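Local structure of adhesion G-protein coupled receptor G6 (Danio rerio, 6V55) at residues I42-F47 and T83-G88; P713-I718 and R760-C765; R346-V351 and S440-L445. The protein acts as an adhesion G-protein coupled receptor linked to myelination, with a calcium-binding extracellular region that probably senses partners outside the cell. All blocks are in the same frame, centred on the assembly; numbering follows the deposited sequence.

Contact 1. Residues I42-F47 and T83-G88; sequences IVQITF and TLNSTG. With NAG (2-acetamido-2-deoxy-beta-D-glucopyranose), chain H.
A serine hydroxyl takes the place of a backbone carbonyl at the end of this antiparallel pair. Val43 N donates to Ser86 OG at 2.6 Å, a short and nearly straight bond (164°). Ser86 holds OG between its own backbone N and carbonyl carbon (chi1 66°), which turns the hydroxyl to the neighbouring strand. Gly88 O also lies 2.8 Å from Ser86 OG, so the turn after the strand folds back on this oxygen. In the other direction Ser86 N donates to Val43 O at 2.8 Å. Further along, Ile45 and Leu84 form a hydrogen-bonded pair. Ile45 N meets Leu84 O nearly along the carbonyl axis, while Leu84 N sits above the plane of the Ile45 carbonyl.

The segments belong to the four-stranded sheet of the CUB beta-sandwich, and strand 83-85 is an edge strand of that sheet. Ile45 and Leu84 point side by side to the inner face, where both touch Val65 of the opposing sheet. Gln44, Thr46, Thr83 and Asn85 point to the other face, which carries the glycan.

Asn85 ND2 is bonded to NAG C1 at 1.5 Å. Asn85, Ser86 and Thr87 make up the N-glycosylation sequon. The Asn85 chi1 of -116° is far from a staggered position. Its OD1 faces Ile42 CD1 at 3.4 Å, and the two side chains cross at about a right angle. The amide planes of Gln44 and Asn85 are nearly parallel. The extended Gln44 chain brings NE2 to Thr83 CG2 at 3.4 Å. Beside it the hydroxyls of Thr46 OG1 and Thr83 OG1 share a hydrogen bond of 3.2 Å. The sugar also leans over the strand, with NAG C6 at 3.4 Å from Thr83 O.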
# COMPACT_ATOMS: atom_id res chain seq x y z
N ILE A 42 5.05 -19.51 0.42
CA ILE A 42 5.01 -18.18 1.02
C ILE A 42 5.13 -17.15 -0.11
O ILE A 42 5.44 -17.48 -1.25
CB ILE A 42 6.10 -17.97 2.09
CG1 ILE A 42 7.50 -18.05 1.48
CG2 ILE A 42 5.95 -18.96 3.21
CD1 ILE A 42 8.57 -17.45 2.37
N VAL A 43 4.86 -15.89 0.22
CA VAL A 43 4.89 -14.81 -0.77
C VAL A 43 6.09 -13.91 -0.49
O VAL A 43 6.28 -13.45 0.65
CB VAL A 43 3.58 -14.00 -0.76
CG1 VAL A 43 3.63 -12.91 -1.81
CG2 VAL A 43 2.37 -14.91 -0.99
N GLN A 44 6.89 -13.66 -1.51
CA GLN A 44 7.99 -12.71 -1.45
C GLN A 44 7.70 -11.53 -2.36
O GLN A 44 7.48 -11.72 -3.56
CB GLN A 44 9.28 -13.38 -1.89
CG GLN A 44 10.47 -12.54 -1.62
CD GLN A 44 11.71 -13.09 -2.27
OE1 GLN A 44 11.71 -13.46 -3.45
NE2 GLN A 44 12.78 -13.19 -1.49
N ILE A 45 7.69 -10.32 -1.81
CA ILE A 45 7.54 -9.13 -2.63
C ILE A 45 8.90 -8.46 -2.75
O ILE A 45 9.81 -8.66 -1.95
CB ILE A 45 6.49 -8.13 -2.12
CG1 ILE A 45 6.96 -7.45 -0.83
CG2 ILE A 45 5.13 -8.79 -1.95
CD1 ILE A 45 6.05 -6.31 -0.39
N THR A 46 9.03 -7.64 -3.79
CA THR A 46 10.23 -6.84 -4.02
C THR A 46 9.75 -5.52 -4.59
O THR A 46 8.98 -5.50 -5.56
CB THR A 46 11.21 -7.55 -4.97
OG1 THR A 46 11.89 -8.61 -4.27
CG2 THR A 46 12.24 -6.57 -5.55
N PHE A 47 10.14 -4.42 -3.96
CA PHE A 47 9.87 -3.11 -4.51
C PHE A 47 10.88 -2.84 -5.61
O PHE A 47 12.08 -2.73 -5.34
CB PHE A 47 9.97 -2.05 -3.42
CG PHE A 47 8.89 -2.12 -2.36
CD1 PHE A 47 7.79 -1.28 -2.44
CD2 PHE A 47 8.98 -3.01 -1.29
CE1 PHE A 47 6.79 -1.33 -1.48
CE2 PHE A 47 7.99 -3.08 -0.34
CZ PHE A 47 6.90 -2.23 -0.43
N THR A 83 13.03 -6.21 0.05
CA THR A 83 12.49 -7.52 -0.29
C THR A 83 11.94 -8.17 0.97
O THR A 83 12.70 -8.50 1.88
CB THR A 83 13.56 -8.44 -0.90
OG1 THR A 83 14.09 -7.86 -2.10
CG2 THR A 83 12.95 -9.80 -1.21
N LEU A 84 10.63 -8.36 1.04
CA LEU A 84 9.97 -8.82 2.26
C LEU A 84 9.27 -10.15 2.01
O LEU A 84 8.89 -10.48 0.88
CB LEU A 84 8.96 -7.80 2.78
CG LEU A 84 9.46 -6.36 2.90
CD1 LEU A 84 8.38 -5.48 3.49
CD2 LEU A 84 10.75 -6.24 3.72
N ASN A 85 9.10 -10.90 3.09
CA ASN A 85 8.78 -12.31 3.01
C ASN A 85 7.64 -12.60 3.96
O ASN A 85 7.75 -12.32 5.16
CB ASN A 85 10.02 -13.16 3.32
CG ASN A 85 10.46 -13.98 2.13
OD1 ASN A 85 9.59 -14.36 1.34
ND2 ASN A 85 11.78 -14.26 1.96
N SER A 86 6.54 -13.16 3.44
CA SER A 86 5.40 -13.52 4.26
C SER A 86 5.68 -14.76 5.10
O SER A 86 6.36 -15.70 4.66
CB SER A 86 4.17 -13.77 3.40
OG SER A 86 4.36 -14.91 2.57
N THR A 87 5.13 -14.77 6.32
CA THR A 87 5.33 -15.91 7.21
C THR A 87 4.35 -17.05 6.90
O THR A 87 4.71 -18.22 7.03
CB THR A 87 5.21 -15.45 8.66
OG1 THR A 87 3.94 -14.83 8.87
CG2 THR A 87 6.29 -14.41 8.94
N GLY A 88 3.14 -16.72 6.48
CA GLY A 88 2.22 -17.68 5.91
C GLY A 88 2.12 -17.54 4.41
O GLY A 88 3.06 -17.09 3.74
C1 NAG H . 13.01 -13.97 2.69
C2 NAG H . 14.19 -14.62 1.91
C3 NAG H . 15.53 -14.29 2.59
C4 NAG H . 15.69 -12.78 2.72
C5 NAG H . 14.54 -12.20 3.53
C6 NAG H . 14.59 -10.69 3.62
C7 NAG H . 14.42 -16.80 0.75
C8 NAG H . 14.13 -18.27 0.83
N2 NAG H . 14.01 -16.06 1.79
O3 NAG H . 16.62 -14.84 1.86
O4 NAG H . 16.93 -12.46 3.34
O5 NAG H . 13.28 -12.53 2.91
O6 NAG H . 13.93 -10.19 4.78
O7 NAG H . 15.02 -16.30 -0.21

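Contact 2. Residues P713-I718 and R760-C765; sequences PVRIEI and RTVCLC
Glu717 OE1 is held by two arginines, one from each strand. Arg715 reaches it along its own strand. CG is anti to the backbone N (chi1 -160°), and the chain runs extended as far as NE. NH1 then donates to Glu717 OE1 at 2.9 Å, close to the guanidinium plane. The oxygen accepts on its anti lone pair, the one away from OE2. Glu717 is also extended, with CG anti to its backbone N.

Arg760 comes from the other strand. CG takes the crowded position between the backbone N and the carbonyl carbon, and the chain bends at chi3. Its NH1 makes a weak hydrogen bond of 3.1 Å to Glu717 OE1 within a salt bridge. This side chain is poorly ordered. Arg760 NH1 and Arg715 NH2 are only 3.5 Å apart, a like-charge contact that the shared carboxylate probably offsets.

The strands form adjacent antiparallel members of the sheet that holds the GPS motif, part of the GAIN domain of adhesion receptors. Three hydrogen-bonded pairs, Val714-Cys765, Ile716-Cys763 and Ile718-Thr761, form the ladder. The tightest bond is Cys763 N to Ile716 O at 2.6 Å. Cys763 pairs with Cys731 and Cys765 with Cys750 in disulfides. Ile716, Thr761 and both cysteines also pack on a bound peptide, probably the segment that follows the GPS cleavage site, which in adhesion receptors stays in the GAIN domain as the tethered agonist.

On the charged face, Val762 lies over one face of the Arg715 guanidinium. Val762 CG2 approaches Arg715 NH2 to 3.5 Å, while CG1 sits beside the aliphatic Arg715 CG. Leu764 CD2 touches that same CG from further along at 4.0 Å. Pro713 closes the row, its ring lying alongside Leu764, with Pro713 CB 3.7 Å from Leu764 CB.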
# COMPACT_ATOMS: atom_id res chain seq x y z
N PRO A 713 -11.99 50.42 -35.27
CA PRO A 713 -12.29 49.37 -34.30
C PRO A 713 -11.11 48.45 -34.02
O PRO A 713 -10.10 48.44 -34.72
CB PRO A 713 -13.43 48.60 -34.97
CG PRO A 713 -13.16 48.77 -36.44
CD PRO A 713 -12.59 50.15 -36.59
N VAL A 714 -11.26 47.69 -32.93
CA VAL A 714 -10.40 46.55 -32.64
C VAL A 714 -10.89 45.37 -33.45
O VAL A 714 -12.08 45.02 -33.39
CB VAL A 714 -10.43 46.23 -31.14
CG1 VAL A 714 -9.35 45.24 -30.79
CG2 VAL A 714 -10.24 47.48 -30.34
N ARG A 715 -10.00 44.74 -34.20
CA ARG A 715 -10.35 43.52 -34.92
C ARG A 715 -10.15 42.34 -33.98
O ARG A 715 -9.01 41.99 -33.65
CB ARG A 715 -9.52 43.38 -36.20
CG ARG A 715 -10.10 42.44 -37.25
CD ARG A 715 -9.01 42.05 -38.22
NE ARG A 715 -9.43 41.11 -39.25
CZ ARG A 715 -9.20 39.79 -39.21
NH1 ARG A 715 -8.54 39.25 -38.19
NH2 ARG A 715 -9.62 39.02 -40.21
N ILE A 716 -11.24 41.74 -33.53
CA ILE A 716 -11.20 40.55 -32.68
C ILE A 716 -11.69 39.38 -33.52
O ILE A 716 -12.85 39.35 -33.93
CB ILE A 716 -12.07 40.70 -31.43
CG1 ILE A 716 -11.77 42.01 -30.69
CG2 ILE A 716 -12.02 39.44 -30.55
CD1 ILE A 716 -10.69 41.92 -29.68
N GLU A 717 -10.81 38.42 -33.77
CA GLU A 717 -11.17 37.21 -34.52
C GLU A 717 -11.06 36.04 -33.56
O GLU A 717 -10.00 35.83 -32.97
CB GLU A 717 -10.25 37.01 -35.73
CG GLU A 717 -10.27 35.58 -36.32
CD GLU A 717 -9.19 35.37 -37.39
OE1 GLU A 717 -8.90 36.33 -38.15
OE2 GLU A 717 -8.64 34.24 -37.46
N ILE A 718 -12.16 35.30 -33.37
CA ILE A 718 -12.13 34.11 -32.53
C ILE A 718 -12.59 32.92 -33.35
O ILE A 718 -13.56 33.01 -34.11
CB ILE A 718 -12.98 34.23 -31.24
CG1 ILE A 718 -13.00 35.65 -30.68
CG2 ILE A 718 -12.40 33.33 -30.17
CD1 ILE A 718 -13.98 35.85 -29.59
N ARG A 760 -14.50 30.66 -38.27
CA ARG A 760 -14.10 31.81 -37.48
C ARG A 760 -15.20 32.86 -37.52
O ARG A 760 -16.07 32.84 -38.40
CB ARG A 760 -12.79 32.41 -38.01
CG ARG A 760 -12.94 32.91 -39.44
CD ARG A 760 -12.01 34.06 -39.79
NE ARG A 760 -11.62 34.00 -41.20
CZ ARG A 760 -10.66 34.74 -41.73
NH1 ARG A 760 -10.00 35.61 -40.98
NH2 ARG A 760 -10.36 34.61 -43.02
N THR A 761 -15.17 33.78 -36.56
CA THR A 761 -15.94 35.01 -36.64
C THR A 761 -14.99 36.16 -36.38
O THR A 761 -14.14 36.07 -35.49
CB THR A 761 -17.12 35.01 -35.66
OG1 THR A 761 -17.95 33.88 -35.92
CG2 THR A 761 -17.99 36.28 -35.81
N VAL A 762 -15.08 37.21 -37.20
CA VAL A 762 -14.33 38.44 -37.02
C VAL A 762 -15.27 39.51 -36.46
O VAL A 762 -16.35 39.74 -37.01
CB VAL A 762 -13.68 38.90 -38.34
CG1 VAL A 762 -13.09 40.30 -38.22
CG2 VAL A 762 -12.61 37.91 -38.76
N CYS A 763 -14.87 40.13 -35.35
CA CYS A 763 -15.60 41.24 -34.75
C CYS A 763 -14.81 42.53 -34.87
O CYS A 763 -13.59 42.57 -34.63
CB CYS A 763 -15.86 41.01 -33.27
SG CYS A 763 -16.65 39.50 -32.98
N LEU A 764 -15.53 43.59 -35.18
CA LEU A 764 -15.05 44.95 -35.07
C LEU A 764 -15.79 45.55 -33.88
O LEU A 764 -17.00 45.79 -33.95
CB LEU A 764 -15.29 45.71 -36.37
CG LEU A 764 -14.94 44.92 -37.64
CD1 LEU A 764 -15.40 45.65 -38.90
CD2 LEU A 764 -13.44 44.59 -37.72
N CYS A 765 -15.08 45.73 -32.76
CA CYS A 765 -15.61 46.38 -31.57
C CYS A 765 -14.97 47.75 -31.42
O CYS A 765 -13.79 47.92 -31.73
CB CYS A 765 -15.38 45.53 -30.31
SG CYS A 765 -16.30 43.97 -30.34

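Contact 3. Residues R346-V351 and S440-L445; sequences RSTLVV and SVTVNL
Leu349 lies alongside Val441, both pointing the same way, with Leu349 CD2 3.8 Å from Val441 CG2. Leu349 keeps CG anti to its carbonyl carbon. Val441 puts CG2 anti to its backbone N and CG1 in the crowded position (chi1 52°). Ser347 and Val443 share this buried face, where Ser347 CB meets Val443 CG2 at 3.7 Å. Helix 419-427 packs on it, through Leu426 against Val441 and Ile422 against Val443. This is the alpha/beta packing of the SEA domain, and the segments are neighbouring antiparallel strands of its sheet.

The backbone ladder is regular. Thr348 N donates to Thr442 O at 2.9 Å, nearly straight (169°). The bond from Ser440 N to Val350 O is long and weak, so the ladder loosens at that end.

The face of Arg346, Thr348, Val350, Ser440, Thr442 and Asn444 is more polar. Thr442 OG1 meets Thr348 CB at 3.7 Å. Arg346 bends at chi3, bringing NH2 to 3.8 Å from Asn444 CB. The guanidinium bonds outside the pair, in a salt bridge with Glu447 and a hydrogen bond to Tyr492 O.

Glu423 and Glu419 accept from the backbone N of Val443 and Leu445, and Arg427 donates to Val441 O. Charged helix side chains thus satisfy backbone polar groups on strand 440-445, while apolar contacts join the same helix to the sheet.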
# COMPACT_ATOMS: atom_id res chain seq x y z
N ARG A 346 -11.52 -9.11 25.91
CA ARG A 346 -12.82 -9.17 26.58
C ARG A 346 -13.21 -10.63 26.76
O ARG A 346 -13.15 -11.40 25.79
CB ARG A 346 -13.87 -8.43 25.76
CG ARG A 346 -15.28 -8.44 26.31
CD ARG A 346 -16.29 -7.87 25.29
NE ARG A 346 -16.28 -8.70 24.09
CZ ARG A 346 -15.93 -8.29 22.87
NH1 ARG A 346 -15.60 -7.02 22.64
NH2 ARG A 346 -15.93 -9.16 21.86
N SER A 347 -13.62 -11.03 27.98
CA SER A 347 -13.98 -12.43 28.21
C SER A 347 -15.38 -12.56 28.79
O SER A 347 -15.89 -11.66 29.47
CB SER A 347 -13.01 -13.16 29.16
OG SER A 347 -12.76 -12.40 30.32
N THR A 348 -15.99 -13.71 28.52
CA THR A 348 -17.30 -14.07 29.06
C THR A 348 -17.13 -15.33 29.89
O THR A 348 -16.79 -16.40 29.36
CB THR A 348 -18.33 -14.28 27.95
OG1 THR A 348 -18.60 -13.01 27.34
CG2 THR A 348 -19.64 -14.86 28.50
N LEU A 349 -17.36 -15.20 31.19
CA LEU A 349 -17.18 -16.27 32.15
C LEU A 349 -18.54 -16.77 32.60
O LEU A 349 -19.39 -15.97 32.97
CB LEU A 349 -16.37 -15.79 33.35
CG LEU A 349 -14.96 -15.28 33.04
CD1 LEU A 349 -14.55 -14.17 34.00
CD2 LEU A 349 -14.01 -16.42 33.13
N VAL A 350 -18.73 -18.09 32.55
CA VAL A 350 -19.92 -18.75 33.07
C VAL A 350 -19.48 -19.56 34.28
O VAL A 350 -18.70 -20.51 34.15
CB VAL A 350 -20.59 -19.64 32.02
CG1 VAL A 350 -21.70 -20.43 32.65
CG2 VAL A 350 -21.11 -18.78 30.88
N VAL A 351 -19.93 -19.17 35.47
CA VAL A 351 -19.49 -19.80 36.71
C VAL A 351 -20.71 -20.38 37.43
O VAL A 351 -21.85 -19.97 37.20
CB VAL A 351 -18.71 -18.82 37.62
CG1 VAL A 351 -17.54 -18.18 36.88
CG2 VAL A 351 -19.61 -17.75 38.17
N SER A 440 -17.60 -22.53 31.57
CA SER A 440 -17.39 -22.09 30.21
C SER A 440 -16.61 -20.80 30.28
O SER A 440 -16.81 -19.99 31.20
CB SER A 440 -18.73 -21.88 29.50
OG SER A 440 -18.65 -20.82 28.56
N VAL A 441 -15.70 -20.61 29.33
CA VAL A 441 -15.07 -19.30 29.12
C VAL A 441 -14.81 -19.14 27.64
O VAL A 441 -14.42 -20.10 26.96
CB VAL A 441 -13.79 -19.14 29.98
CG1 VAL A 441 -12.81 -20.29 29.78
CG2 VAL A 441 -13.11 -17.79 29.74
N THR A 442 -15.15 -17.97 27.10
CA THR A 442 -14.67 -17.53 25.79
C THR A 442 -13.92 -16.22 25.99
O THR A 442 -14.35 -15.38 26.78
CB THR A 442 -15.82 -17.33 24.82
OG1 THR A 442 -16.61 -16.26 25.30
CG2 THR A 442 -16.71 -18.58 24.73
N VAL A 443 -12.78 -16.07 25.31
CA VAL A 443 -11.96 -14.85 25.36
C VAL A 443 -11.80 -14.34 23.93
O VAL A 443 -11.46 -15.12 23.03
CB VAL A 443 -10.58 -15.09 26.00
CG1 VAL A 443 -9.73 -13.83 25.99
CG2 VAL A 443 -10.73 -15.58 27.43
N ASN A 444 -12.08 -13.06 23.72
CA ASN A 444 -11.95 -12.41 22.43
C ASN A 444 -10.97 -11.26 22.52
O ASN A 444 -11.01 -10.47 23.47
CB ASN A 444 -13.30 -11.91 21.92
CG ASN A 444 -14.22 -13.04 21.54
OD1 ASN A 444 -13.77 -14.07 21.02
ND2 ASN A 444 -15.51 -12.89 21.81
N LEU A 445 -10.06 -11.20 21.55
CA LEU A 445 -9.19 -10.05 21.42
C LEU A 445 -10.01 -8.85 21.02
O LEU A 445 -10.90 -8.95 20.16
CB LEU A 445 -8.10 -10.34 20.40
CG LEU A 445 -7.13 -9.25 19.99
CD1 LEU A 445 -6.24 -8.88 21.15
CD2 LEU A 445 -6.31 -9.78 18.83

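Overall arrangement
From the N terminus, contact 1 comes first. It closes a loop of 35 residues inside the CUB domain and joins an edge strand to its sheet. The chain then runs through the pentraxin-like domain. Contact 3 follows, closing a longer loop of 88 residues and pairing two strands of the SEA domain. Contact 2 is last, bringing strand 760-765 of the GPS motif back to strand 714-719. The three loops run in series, and none nests in or crosses another. Contacts 1 and 3 approach to about 15 Å between nearest atoms. Contact 2 lies far off, its centre about 84 Å from that of contact 3.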